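Local coordinates for protein 7,8-dihydro-6-hydroxymethylpterin pyrophosphokinase-dihydropteroate synthase (Plasmodium falciparum, PDB 6JWY) that probably makes the pterin diphosphate from 6-hydroxymethyl-7,8-dihydropterin and ATP, then joins it to 4-aminobenzoate to give 7,8-dihydropteroate in folate biosynthesis, at residues V19-T24 and N165-V170; I576-A581 and K589-I594. The protein carries 1 engineered substitution. All coordinates share one frame; numbering follows the deposited sequence.

Contact 1: V19-T24 and N165-V170; sequences VLNLGT and NLTVVV. With PH2 (2-amino-6-hydroxymethyl-7,8-dihydro-3H-pteridin-4-one), chain D.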
ATOM      1  N   VAL A  19      22.815   4.696  33.083  1.00 20.81           N
ATOM      2  CA  VAL A  19      21.733   4.408  32.161  1.00 19.73           C
ATOM      3  C   VAL A  19      20.508   4.071  32.989  1.00 18.98           C
ATOM      4  O   VAL A  19      20.577   3.208  33.847  1.00 18.48           O
ATOM      5  CB  VAL A  19      22.138   3.280  31.197  1.00 19.58           C
ATOM      6  CG1 VAL A  19      20.978   2.862  30.315  1.00 18.59           C
ATOM      7  CG2 VAL A  19      23.339   3.699  30.343  1.00 18.33           C
ATOM      8  N   LEU A  20      19.411   4.802  32.774  1.00 20.30           N
ATOM      9  CA  LEU A  20      18.259   4.669  33.654  1.00 21.78           C
ATOM     10  C   LEU A  20      17.091   4.085  32.876  1.00 23.07           C
ATOM     11  O   LEU A  20      17.109   4.162  31.657  1.00 25.89           O
ATOM     12  CB  LEU A  20      17.872   6.021  34.266  1.00 19.83           C
ATOM     13  CG  LEU A  20      18.938   6.724  35.107  1.00 20.49           C
ATOM     14  CD1 LEU A  20      18.311   7.843  35.935  1.00 19.73           C
ATOM     15  CD2 LEU A  20      19.708   5.746  35.988  1.00 19.76           C
ATOM     16  N   ASN A  21      16.110   3.519  33.603  1.00 22.34           N
ATOM     17  CA  ASN A  21      14.857   3.033  33.065  1.00 22.22           C
ATOM     18  C   ASN A  21      13.736   3.748  33.808  1.00 23.37           C
ATOM     19  O   ASN A  21      13.767   3.883  35.022  1.00 23.66           O
ATOM     20  CB  ASN A  21      14.745   1.519  33.243  1.00 24.70           C
ATOM     21  CG  ASN A  21      13.587   0.871  32.510  1.00 26.88           C
ATOM     22  OD1 ASN A  21      13.646   0.630  31.308  1.00 28.78           O
ATOM     23  ND2 ASN A  21      12.529   0.554  33.235  1.00 27.91           N
ATOM     24  N   LEU A  22      12.751   4.242  33.064  1.00 25.04           N
ATOM     25  CA  LEU A  22      11.617   4.921  33.661  1.00 25.33           C
ATOM     26  C   LEU A  22      10.368   4.193  33.179  1.00 27.89           C
ATOM     27  O   LEU A  22      10.271   3.835  32.001  1.00 27.87           O
ATOM     28  CB  LEU A  22      11.605   6.381  33.196  1.00 25.22           C
ATOM     29  CG  LEU A  22      12.633   7.331  33.819  1.00 25.17           C
ATOM     30  CD1 LEU A  22      14.062   6.922  33.484  1.00 25.61           C
ATOM     31  CD2 LEU A  22      12.385   8.752  33.341  1.00 23.20           C
ATOM     32  N   GLY A  23       9.439   3.946  34.109  1.00 28.25           N
ATOM     33  CA  GLY A  23       8.174   3.331  33.763  1.00 29.26           C
ATOM     34  C   GLY A  23       7.015   3.948  34.535  1.00 32.06           C
ATOM     35  O   GLY A  23       7.180   4.395  35.671  1.00 32.83           O
ATOM     36  N   THR A  24       5.849   3.963  33.884  1.00 32.76           N
ATOM     37  CA  THR A  24       4.588   4.248  34.536  1.00 33.64           C
ATOM     38  C   THR A  24       3.465   3.446  33.882  1.00 35.06           C
ATOM     39  O   THR A  24       3.636   2.947  32.770  1.00 34.29           O
ATOM     40  CB  THR A  24       4.247   5.728  34.440  1.00 34.47           C
ATOM     41  OG1 THR A  24       3.107   5.735  35.293  1.00 40.09           O
ATOM     42  CG2 THR A  24       3.858   6.175  33.046  1.00 34.01           C
ATOM     43  N   ASN A 165       7.216   3.023  28.931  1.00 27.37           N
ATOM     44  CA  ASN A 165       8.636   2.969  29.248  1.00 26.17           C
ATOM     45  C   ASN A 165       9.464   3.990  28.472  1.00 25.69           C
ATOM     46  O   ASN A 165       9.117   4.420  27.369  1.00 23.08           O
ATOM     47  CB  ASN A 165       9.214   1.585  28.979  1.00 28.94           C
ATOM     48  CG  ASN A 165       8.705   0.560  29.970  1.00 35.53           C
ATOM     49  OD1 ASN A 165       7.949  -0.343  29.597  1.00 37.27           O
ATOM     50  ND2 ASN A 165       9.089   0.704  31.232  1.00 33.29           N
ATOM     51  N   LEU A 166      10.637   4.278  29.045  1.00 25.17           N
ATOM     52  CA  LEU A 166      11.599   5.220  28.501  1.00 24.84           C
ATOM     53  C   LEU A 166      12.954   4.959  29.150  1.00 21.77           C
ATOM     54  O   LEU A 166      13.002   4.763  30.361  1.00 23.03           O
ATOM     55  CB  LEU A 166      11.088   6.610  28.895  1.00 26.04           C
ATOM     56  CG  LEU A 166      12.011   7.759  28.522  1.00 26.19           C
ATOM     57  CD1 LEU A 166      12.408   7.625  27.066  1.00 28.11           C
ATOM     58  CD2 LEU A 166      11.317   9.085  28.754  1.00 26.64           C
ATOM     59  N   THR A 167      14.038   4.942  28.364  1.00 18.72           N
ATOM     60  CA  THR A 167      15.363   4.946  28.981  1.00 18.00           C
ATOM     61  C   THR A 167      16.098   6.259  28.702  1.00 17.64           C
ATOM     62  O   THR A 167      15.764   6.988  27.768  1.00 16.32           O
ATOM     63  CB  THR A 167      16.260   3.783  28.536  1.00 17.34           C
ATOM     64  OG1 THR A 167      16.392   3.793  27.117  1.00 17.30           O
ATOM     65  CG2 THR A 167      15.805   2.430  29.032  1.00 17.08           C
ATOM     66  N   VAL A 168      17.151   6.502  29.491  1.00 18.64           N
ATOM     67  CA  VAL A 168      17.834   7.789  29.578  1.00 20.49           C
ATOM     68  C   VAL A 168      19.311   7.493  29.823  1.00 19.51           C
ATOM     69  O   VAL A 168      19.643   6.617  30.614  1.00 21.66           O
ATOM     70  CB  VAL A 168      17.275   8.615  30.760  1.00 20.71           C
ATOM     71  CG1 VAL A 168      17.932   9.967  30.876  1.00 25.03           C
ATOM     72  CG2 VAL A 168      15.775   8.799  30.687  1.00 22.87           C
ATOM     73  N   VAL A 169      20.201   8.237  29.178  1.00 18.34           N
ATOM     74  CA  VAL A 169      21.582   8.234  29.627  1.00 18.79           C
ATOM     75  C   VAL A 169      21.879   9.556  30.334  1.00 20.30           C
ATOM     76  O   VAL A 169      21.583  10.638  29.808  1.00 20.72           O
ATOM     77  CB  VAL A 169      22.565   7.951  28.478  1.00 17.43           C
ATOM     78  CG1 VAL A 169      24.019   7.970  28.944  1.00 16.62           C
ATOM     79  CG2 VAL A 169      22.238   6.636  27.804  1.00 17.01           C
ATOM     80  N   VAL A 170      22.465   9.440  31.536  1.00 20.31           N
ATOM     81  CA  VAL A 170      22.835  10.604  32.321  1.00 20.60           C
ATOM     82  C   VAL A 170      24.357  10.648  32.428  1.00 22.30           C
ATOM     83  O   VAL A 170      24.968   9.633  32.752  1.00 21.18           O
ATOM     84  CB  VAL A 170      22.168  10.587  33.711  1.00 19.11           C
ATOM     85  CG1 VAL A 170      22.196  11.969  34.357  1.00 18.77           C
ATOM     86  CG2 VAL A 170      20.741  10.078  33.624  1.00 17.68           C
TER
HETATM   87  N1  PH2 D 802       7.883  -3.074  35.407  1.00 72.09           N
HETATM   88  C2  PH2 D 802       7.659  -4.073  36.273  1.00 69.75           C
HETATM   89  C3  PH2 D 802       7.129  -5.421  35.896  1.00 67.87           C
HETATM   90  N4  PH2 D 802       6.827  -5.558  34.479  1.00 65.34           N
HETATM   91  N5  PH2 D 802       6.783  -4.728  32.273  1.00 57.25           N
HETATM   92  C6  PH2 D 802       6.997  -3.746  31.401  1.00 58.47           C
HETATM   93  N6  PH2 D 802       6.719  -3.914  30.101  1.00 57.19           N
HETATM   94  N7  PH2 D 802       7.501  -2.530  31.792  1.00 60.17           N
HETATM   95  C8  PH2 D 802       7.809  -2.265  33.105  1.00 62.31           C
HETATM   96  O8  PH2 D 802       8.255  -1.144  33.392  1.00 57.57           O
HETATM   97  C9  PH2 D 802       7.585  -3.294  34.045  1.00 66.24           C
HETATM   98  C10 PH2 D 802       7.063  -4.531  33.591  1.00 62.65           C
HETATM   99  C11 PH2 D 802       7.955  -3.840  37.733  1.00 77.27           C
HETATM  100  O4  PH2 D 802       7.958  -2.471  38.093  1.00 82.58           O
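Asn165 reaches across to Gly23 and Leu22 at the pterin end of two neighbouring antiparallel strands in the central sheet of the HPPK half. Its amide reads the bound pterin twice: Asn165 OD1 accepts the N7-H of PH2 at 3.1 Å, and Asn165 ND2 gives a nearly straight bond (175°) to PH2 O8. Thr57 also bonds OD1 and itself holds the pterin, while ND2 sends a weak bond to Leu22 O; together these fix which way round the amide lies. Leu166 pairs with Leu22 through two backbone bonds, of which Leu22 N to Leu166 O is the shorter at 2.8 Å. Thr167 comes next, on the face shared with Asn21, and its CG2 lies 3.6 Å from Asn21 OD1. On the other side of its strand the backbone of Asn21 pairs with Asp210, a magnesium ligand. Val168 forms the second hydrogen-bonded pair, with Leu20, and on the side covered by helix 30-44 its CG2 packs against Leu22 CD1 at 3.8 Å. Val169 turns to the other face, beside helix 327-336, where its CG2 meets Val19 CG2 at 4.0 Å. Val170 returns to the leucine side, where its CG2 sits 4.0 Å from Leu20 CD1.

Contact 2: I576-A581 and K589-I594; sequences IGLGFA and KLLQNI. With CKL (4-[(2-azanyl-4-oxidanylidene-7,8-dihydro-3~{H}-pteridin-6-yl)methylamino]-~{N}-(5,6-dimethoxypyrimidin-4-yl)benzenesulfonamide), chain C.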
ATOM      1  N   ILE A 576      12.494  15.216   5.043  1.00 14.33           N
ATOM      2  CA  ILE A 576      13.456  15.117   3.955  1.00 13.21           C
ATOM      3  C   ILE A 576      13.530  16.415   3.157  1.00 13.10           C
ATOM      4  O   ILE A 576      14.337  16.487   2.235  1.00 13.47           O
ATOM      5  CB  ILE A 576      12.988  14.008   3.000  1.00 13.15           C
ATOM      6  CG1 ILE A 576      11.644  14.416   2.375  1.00 13.31           C
ATOM      7  CG2 ILE A 576      12.930  12.683   3.757  1.00 12.92           C
ATOM      8  CD1 ILE A 576      10.864  13.306   1.692  1.00 14.84           C
ATOM      9  N   GLY A 577      12.622  17.367   3.391  1.00 12.69           N
ATOM     10  CA  GLY A 577      12.677  18.649   2.705  1.00 14.37           C
ATOM     11  C   GLY A 577      12.481  18.562   1.189  1.00 15.80           C
ATOM     12  O   GLY A 577      13.356  18.942   0.421  1.00 16.94           O
ATOM     13  N   LEU A 578      11.301  18.129   0.744  1.00 17.29           N
ATOM     14  CA  LEU A 578      11.065  18.014  -0.684  1.00 18.92           C
ATOM     15  C   LEU A 578      11.225  19.389  -1.338  1.00 20.12           C
ATOM     16  O   LEU A 578      10.780  20.398  -0.786  1.00 23.32           O
ATOM     17  CB  LEU A 578       9.641  17.484  -0.879  1.00 18.80           C
ATOM     18  CG  LEU A 578       9.396  16.041  -0.444  1.00 18.43           C
ATOM     19  CD1 LEU A 578       7.950  15.682  -0.699  1.00 17.34           C
ATOM     20  CD2 LEU A 578      10.324  15.076  -1.173  1.00 18.00           C
ATOM     21  N   GLY A 579      11.836  19.429  -2.522  1.00 18.99           N
ATOM     22  CA  GLY A 579      11.983  20.680  -3.251  1.00 21.05           C
ATOM     23  C   GLY A 579      13.070  21.631  -2.734  1.00 21.33           C
ATOM     24  O   GLY A 579      13.186  22.744  -3.234  1.00 25.44           O
ATOM     25  N   PHE A 580      13.860  21.239  -1.728  1.00 21.26           N
ATOM     26  CA  PHE A 580      14.927  22.118  -1.265  1.00 21.54           C
ATOM     27  C   PHE A 580      16.301  21.502  -1.548  1.00 23.45           C
ATOM     28  O   PHE A 580      16.735  20.580  -0.855  1.00 21.97           O
ATOM     29  CB  PHE A 580      14.900  22.252   0.251  1.00 18.84           C
ATOM     30  CG  PHE A 580      13.827  23.102   0.874  1.00 17.80           C
ATOM     31  CD1 PHE A 580      14.091  24.429   1.200  1.00 15.65           C
ATOM     32  CD2 PHE A 580      12.590  22.549   1.208  1.00 16.42           C
ATOM     33  CE1 PHE A 580      13.142  25.192   1.854  1.00 15.21           C
ATOM     34  CE2 PHE A 580      11.628  23.321   1.845  1.00 16.04           C
ATOM     35  CZ  PHE A 580      11.912  24.637   2.175  1.00 16.84           C
ATOM     36  N   ALA A 581      17.016  22.057  -2.535  1.00 24.03           N
ATOM     37  CA  ALA A 581      18.296  21.501  -2.944  1.00 24.95           C
ATOM     38  C   ALA A 581      18.070  20.085  -3.456  1.00 27.25           C
ATOM     39  O   ALA A 581      18.854  19.168  -3.168  1.00 27.46           O
ATOM     40  CB  ALA A 581      19.288  21.531  -1.805  1.00 24.73           C
ATOM     41  N   LYS A 589      12.238  10.721  -6.119  1.00 22.29           N
ATOM     42  CA  LYS A 589      13.065   9.601  -5.705  1.00 22.93           C
ATOM     43  C   LYS A 589      13.037   9.476  -4.189  1.00 21.48           C
ATOM     44  O   LYS A 589      13.158   8.374  -3.670  1.00 24.40           O
ATOM     45  CB  LYS A 589      14.518   9.828  -6.128  1.00 24.12           C
ATOM     46  CG  LYS A 589      15.238   8.590  -6.622  1.00 25.03           C
ATOM     47  CD  LYS A 589      15.947   7.833  -5.562  1.00 27.13           C
ATOM     48  CE  LYS A 589      16.924   6.834  -6.149  1.00 29.16           C
ATOM     49  NZ  LYS A 589      18.198   7.511  -6.520  1.00 36.79           N
ATOM     50  N   LEU A 590      12.912  10.611  -3.495  1.00 18.80           N
ATOM     51  CA  LEU A 590      12.929  10.593  -2.045  1.00 17.38           C
ATOM     52  C   LEU A 590      11.591  10.044  -1.565  1.00 16.92           C
ATOM     53  O   LEU A 590      11.517   9.389  -0.530  1.00 17.38           O
ATOM     54  CB  LEU A 590      13.172  12.019  -1.544  1.00 16.63           C
ATOM     55  CG  LEU A 590      14.634  12.484  -1.522  1.00 15.91           C
ATOM     56  CD1 LEU A 590      14.702  13.988  -1.352  1.00 14.72           C
ATOM     57  CD2 LEU A 590      15.429  11.804  -0.402  1.00 15.13           C
ATOM     58  N   LEU A 591      10.540  10.270  -2.368  1.00 17.34           N
ATOM     59  CA  LEU A 591       9.210   9.803  -2.015  1.00 17.60           C
ATOM     60  C   LEU A 591       9.094   8.326  -2.354  1.00 17.21           C
ATOM     61  O   LEU A 591       8.552   7.572  -1.562  1.00 17.85           O
ATOM     62  CB  LEU A 591       8.136  10.598  -2.751  1.00 17.98           C
ATOM     63  CG  LEU A 591       7.590  11.841  -2.062  1.00 17.95           C
ATOM     64  CD1 LEU A 591       6.640  12.543  -3.023  1.00 17.24           C
ATOM     65  CD2 LEU A 591       6.871  11.469  -0.767  1.00 17.25           C
ATOM     66  N   GLN A 592       9.641   7.908  -3.494  1.00 17.40           N
ATOM     67  CA  GLN A 592       9.655   6.480  -3.781  1.00 19.30           C
ATOM     68  C   GLN A 592      10.294   5.683  -2.648  1.00 20.39           C
ATOM     69  O   GLN A 592       9.887   4.556  -2.395  1.00 22.57           O
ATOM     70  CB  GLN A 592      10.423   6.177  -5.057  1.00 20.94           C
ATOM     71  CG  GLN A 592       9.864   6.909  -6.260  1.00 25.44           C
ATOM     72  CD  GLN A 592      10.670   6.650  -7.502  1.00 28.11           C
ATOM     73  OE1 GLN A 592      11.811   6.207  -7.440  1.00 32.27           O
ATOM     74  NE2 GLN A 592      10.074   6.928  -8.649  1.00 33.32           N
ATOM     75  N   ASN A 593      11.301   6.246  -1.968  1.00 20.46           N
ATOM     76  CA  ASN A 593      12.023   5.490  -0.958  1.00 19.87           C
ATOM     77  C   ASN A 593      11.706   5.999   0.440  1.00 18.71           C
ATOM     78  O   ASN A 593      12.545   5.912   1.325  1.00 17.61           O
ATOM     79  CB  ASN A 593      13.539   5.623  -1.113  1.00 21.16           C
ATOM     80  CG  ASN A 593      14.038   5.047  -2.413  1.00 19.93           C
ATOM     81  OD1 ASN A 593      14.439   3.880  -2.456  1.00 19.72           O
ATOM     82  ND2 ASN A 593      13.992   5.853  -3.463  1.00 18.57           N
ATOM     83  N   ILE A 594      10.497   6.516   0.641  1.00 19.13           N
ATOM     84  CA  ILE A 594      10.127   7.025   1.953  1.00 18.90           C
ATOM     85  C   ILE A 594      10.165   5.917   3.019  1.00 17.70           C
ATOM     86  O   ILE A 594      10.180   6.227   4.209  1.00 17.41           O
ATOM     87  CB  ILE A 594       8.772   7.764   1.894  1.00 19.12           C
ATOM     88  CG1 ILE A 594       8.666   8.849   2.966  1.00 20.38           C
ATOM     89  CG2 ILE A 594       7.617   6.795   1.981  1.00 18.24           C
ATOM     90  CD1 ILE A 594       9.567  10.037   2.730  1.00 21.80           C
TER
HETATM   91  C2  CKL C 801       8.818  21.836   6.552  1.00 10.41           C
HETATM   92  C4  CKL C 801       8.643  21.595   4.206  1.00 10.85           C
HETATM   93  C5  CKL C 801       8.398  23.033   4.029  1.00 10.89           C
HETATM   94  C6  CKL C 801       8.403  23.796   5.290  1.00 10.88           C
HETATM   95  O24 CKL C 801      10.036  23.722  -5.316  1.00 42.72           O
HETATM   96  S21 CKL C 801       9.064  24.746  -4.994  1.00 48.25           S
HETATM   97  O23 CKL C 801       7.823  24.293  -5.534  1.00 48.20           O
HETATM   98  N22 CKL C 801       9.287  26.224  -5.633  1.00 60.54           N
HETATM   99  C25 CKL C 801      10.399  26.656  -6.280  1.00 73.22           C
HETATM  100  C30 CKL C 801      10.401  27.936  -6.820  1.00 80.27           C
HETATM  101  O31 CKL C 801       9.302  28.753  -6.700  1.00 88.46           O
HETATM  102  C32 CKL C 801       9.232  29.733  -5.659  1.00 96.61           C
HETATM  103  C29 CKL C 801      11.527  28.369  -7.501  1.00 85.31           C
HETATM  104  O33 CKL C 801      11.557  29.630  -8.054  1.00 98.01           O
HETATM  105  C34 CKL C 801      12.143  29.881  -9.343  1.00104.94           C
HETATM  106  N28 CKL C 801      12.596  27.537  -7.603  1.00 87.35           N
HETATM  107  C27 CKL C 801      12.578  26.301  -7.070  1.00 86.57           C
HETATM  108  N26 CKL C 801      11.493  25.857  -6.419  1.00 78.78           N
HETATM  109  C18 CKL C 801       9.066  25.040  -3.412  1.00 36.42           C
HETATM  110  C17 CKL C 801       7.953  25.673  -2.855  1.00 30.33           C
HETATM  111  C16 CKL C 801       7.941  25.945  -1.493  1.00 26.46           C
HETATM  112  C19 CKL C 801      10.172  24.711  -2.611  1.00 29.86           C
HETATM  113  C20 CKL C 801      10.151  24.987  -1.243  1.00 25.64           C
HETATM  114  C15 CKL C 801       9.018  25.587  -0.677  1.00 24.06           C
HETATM  115  N14 CKL C 801       8.983  25.844   0.677  1.00 21.45           N
HETATM  116  C13 CKL C 801       7.804  25.909   1.552  1.00 15.47           C
HETATM  117  C8  CKL C 801       8.023  25.033   2.780  1.00 13.03           C
HETATM  118  C9  CKL C 801       8.013  25.833   4.028  1.00 11.48           C
HETATM  119  N10 CKL C 801       8.216  25.109   5.242  1.00 10.75           N
HETATM  120  N1  CKL C 801       8.593  23.176   6.501  1.00 10.48           N
HETATM  121  N7  CKL C 801       8.200  23.654   2.813  1.00 11.89           N
HETATM  122  O12 CKL C 801       8.653  20.842   3.206  1.00 11.27           O
HETATM  123  N3  CKL C 801       8.852  21.087   5.439  1.00 10.53           N
HETATM  124  N11 CKL C 801       9.058  21.240   7.734  1.00  9.89           N
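Ile576 and Leu578, in the loop that follows strand 572-575, pack against Leu590, Leu591 and Ile594, on and just past the end of helix 584-592; this is a strand-loop-helix step of the TIM barrel in the pterin-binding half. Across the two segments the contact is wholly apolar. CD1 of Ile576 lies 3.7 Å from CD1 of Ile594, whose side chain runs roughly perpendicular to it, and it also reaches Leu590 CB. Ile576 holds CG1 between its backbone N and carbonyl carbon (chi1 64°), with the chain then extended so that the terminal methyl arrives at the helix. Leu578 divides its branches: CD2 goes to Leu590 CB at 4.2 Å, the two side chains lying antiparallel alongside one another, while CD1 of Leu578 meets CG of Leu591 at 4.1 Å. Helix 547-564 backs Leu590, and helix 661-680 covers Leu591 and Ile594, so the patch is buried among barrel helices.

The polar bonds lie outside the apolar patch. A type II turn runs from Gly577 to Phe580, and Ser587 of helix 584-592 accepts from Gly579 N. At the end of the helix, Lys589 O accepts from both the backbone N and the side chain ND2 of Asn593, the latter at 2.7 Å and in the carbonyl plane.

The ligand contact belongs to the loop's far side. There the Phe580 ring has CKL C20 over one face, offset toward the rim, and its CZ atom stands 3.5 Å from the linker nitrogen N14 of CKL.

In the fold
Contacts 1 and 2 lie in the two enzyme halves of this chain, the HPPK part and the pterin-binding part. Their centres are 34 Å apart, their nearest atoms about 23 Å, and they do not touch; in sequence, contact 1 closes before contact 2 opens. Each neighbours a separate pterin pocket. In contact 1 the paired strands deliver an amide straight to the substrate pterin, with a bound magnesium ion about 7 Å from the side chain of Asn21. In contact 2 the helix side of the loop is apolar, and the ligand, a pterin-sulfonamide conjugate, lies beyond it against the turn; Asp575, just ahead of the loop, bonds to it, as do Lys609 and Asp482.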